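PDB 4G97: response regulator receiver from Brucella melitensis biovar Abortus, which probably acts as a phosphorylation-controlled response regulator in two-component signal transduction, joining a receiver domain to a sigma-factor-like domain. Local coordinates for residues A[156-161]-A[244-249]. Numbering follows the deposited sequence.
Sequences EQMVES and DMVKAL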
loop_
_atom_site.group_PDB
_atom_site.type_symbol
_atom_site.label_atom_id
_atom_site.label_comp_id
_atom_site.label_asym_id
_atom_site.label_seq_id
_atom_site.Cartn_x
_atom_site.Cartn_y
_atom_site.Cartn_z
ATOM N N GLU A 156 9.284 -13.396 4.908
ATOM C CA GLU A 156 9.081 -14.267 6.088
ATOM C C GLU A 156 9.746 -13.725 7.330
ATOM O O GLU A 156 9.086 -13.566 8.356
ATOM C CB GLU A 156 9.491 -15.722 5.808
ATOM C CG GLU A 156 9.310 -16.630 7.026
ATOM C CD GLU A 156 9.498 -18.123 6.846
ATOM O OE1 GLU A 156 9.246 -18.637 5.735
ATOM O OE2 GLU A 156 9.810 -18.798 7.852
ATOM N N GLN A 157 11.030 -13.361 7.219
ATOM C CA GLN A 157 11.813 -12.788 8.310
ATOM C C GLN A 157 11.196 -11.483 8.827
ATOM O O GLN A 157 11.106 -11.311 10.040
ATOM C CB GLN A 157 13.269 -12.568 7.867
ATOM N N MET A 158 10.760 -10.574 7.922
ATOM C CA MET A 158 10.142 -9.292 8.325
ATOM C C MET A 158 8.800 -9.505 9.043
ATOM O O MET A 158 8.536 -8.890 10.067
ATOM C CB MET A 158 9.941 -8.350 7.116
ATOM C CG MET A 158 9.142 -7.054 7.458
ATOM S SD MET A 158 10.084 -5.823 8.429
ATOM C CE MET A 158 9.090 -5.600 9.729
ATOM N N VAL A 159 7.967 -10.354 8.480
ATOM C CA VAL A 159 6.639 -10.721 8.992
ATOM C C VAL A 159 6.748 -11.319 10.422
ATOM O O VAL A 159 6.014 -10.896 11.329
ATOM C CB VAL A 159 6.030 -11.664 7.919
ATOM C CG1 VAL A 159 5.115 -12.713 8.486
ATOM C CG2 VAL A 159 5.348 -10.848 6.825
ATOM N N GLU A 160 7.715 -12.238 10.626
ATOM C CA GLU A 160 7.971 -12.896 11.910
ATOM C C GLU A 160 8.467 -11.909 12.951
ATOM O O GLU A 160 8.030 -11.975 14.112
ATOM C CB GLU A 160 8.969 -14.040 11.730
ATOM C CG GLU A 160 8.364 -15.221 10.994
ATOM C CD GLU A 160 9.288 -16.381 10.669
ATOM O OE1 GLU A 160 10.527 -16.209 10.677
ATOM O OE2 GLU A 160 8.753 -17.457 10.329
ATOM N N SER A 161 9.322 -10.945 12.531
ATOM C CA SER A 161 9.853 -9.918 13.422
ATOM C C SER A 161 8.730 -9.063 13.989
ATOM O O SER A 161 8.873 -8.537 15.088
ATOM C CB SER A 161 10.871 -9.040 12.699
ATOM O OG SER A 161 10.236 -8.030 11.929
ATOM N N ASP A 244 10.688 -1.816 5.617
ATOM C CA ASP A 244 9.755 -0.839 6.190
ATOM C C ASP A 244 8.518 -0.605 5.298
ATOM O O ASP A 244 7.450 -0.270 5.823
ATOM C CB ASP A 244 10.454 0.504 6.471
ATOM C CG ASP A 244 11.241 0.528 7.768
ATOM O OD1 ASP A 244 11.392 -0.547 8.396
ATOM O OD2 ASP A 244 11.678 1.624 8.174
ATOM N N MET A 245 8.663 -0.777 3.965
ATOM C CA MET A 245 7.556 -0.655 3.014
ATOM C C MET A 245 6.551 -1.788 3.288
ATOM O O MET A 245 5.352 -1.538 3.349
ATOM C CB MET A 245 8.056 -0.674 1.552
ATOM C CG MET A 245 6.924 -0.627 0.540
ATOM S SD MET A 245 7.470 -0.856 -1.166
ATOM C CE MET A 245 8.145 0.750 -1.493
ATOM N N VAL A 246 7.062 -3.009 3.491
ATOM C CA VAL A 246 6.293 -4.225 3.812
ATOM C C VAL A 246 5.588 -4.054 5.165
ATOM O O VAL A 246 4.377 -4.252 5.265
ATOM C CB VAL A 246 7.201 -5.479 3.786
ATOM C CG1 VAL A 246 6.463 -6.701 4.320
ATOM C CG2 VAL A 246 7.716 -5.743 2.371
ATOM N N LYS A 247 6.344 -3.654 6.180
ATOM C CA LYS A 247 5.850 -3.387 7.528
ATOM C C LYS A 247 4.654 -2.404 7.492
ATOM O O LYS A 247 3.607 -2.673 8.101
ATOM C CB LYS A 247 7.010 -2.820 8.356
ATOM C CG LYS A 247 6.645 -2.374 9.763
ATOM C CD LYS A 247 7.890 -2.136 10.609
ATOM C CE LYS A 247 8.355 -0.702 10.629
ATOM N NZ LYS A 247 9.632 -0.551 11.381
ATOM N N ALA A 248 4.820 -1.283 6.758
ATOM C CA ALA A 248 3.815 -0.235 6.616
ATOM C C ALA A 248 2.567 -0.730 5.945
ATOM O O ALA A 248 1.478 -0.400 6.400
ATOM C CB ALA A 248 4.384 0.938 5.829
ATOM N N LEU A 249 2.709 -1.485 4.849
ATOM C CA LEU A 249 1.553 -1.968 4.114
ATOM C C LEU A 249 0.793 -3.071 4.844
ATOM O O LEU A 249 -0.426 -3.081 4.780
ATOM C CB LEU A 249 1.878 -2.312 2.676
ATOM C CG LEU A 249 2.300 -1.098 1.826
ATOM C CD1 LEU A 249 2.900 -1.551 0.521
ATOM C CD2 LEU A 249 1.131 -0.130 1.604
#
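Met158 reaches across from helix 149-161 and lays its bent side chain against Val246 and Lys247 of helix 243-265. From CB, which points at the opposite helix, the chain runs out with CG anti to the backbone N (chi1 173°). There Met158 CG meets one branch of Val246, CG1, at 4.1 Å, the two side chains passing each other in opposite directions. A turn at chi2 (73°) then carries SD away from the valine, and a second bend, at chi3, sets CE against the aliphatic part of Lys247. Met158 CE lies 3.7 Å from Lys247 CB and 3.8 Å from Lys247 CD, with Lys247 CG close behind at 4.0 Å, so this one methyl touches all three of the lysine's first methylenes. A bend about CG-CD (chi3 95°) turns the end of the lysine toward Asp244, one turn earlier, in a long, weak salt bridge, Lys247 NZ to Asp244 OD1 3.5 Å. No hydrogen bond crosses between 156-161 and 244-249; the contact is small and apolar. It joins the first and last helices of the CheY-like receiver fold, which pack on the same face of the parallel sheet: Val159 rests on strand 165-170, while Val246 covers Val237 of edge strand 236-238. Helix 243-265 also meets helix 94-104, with Lys247 and Ala248 both touching Phe99.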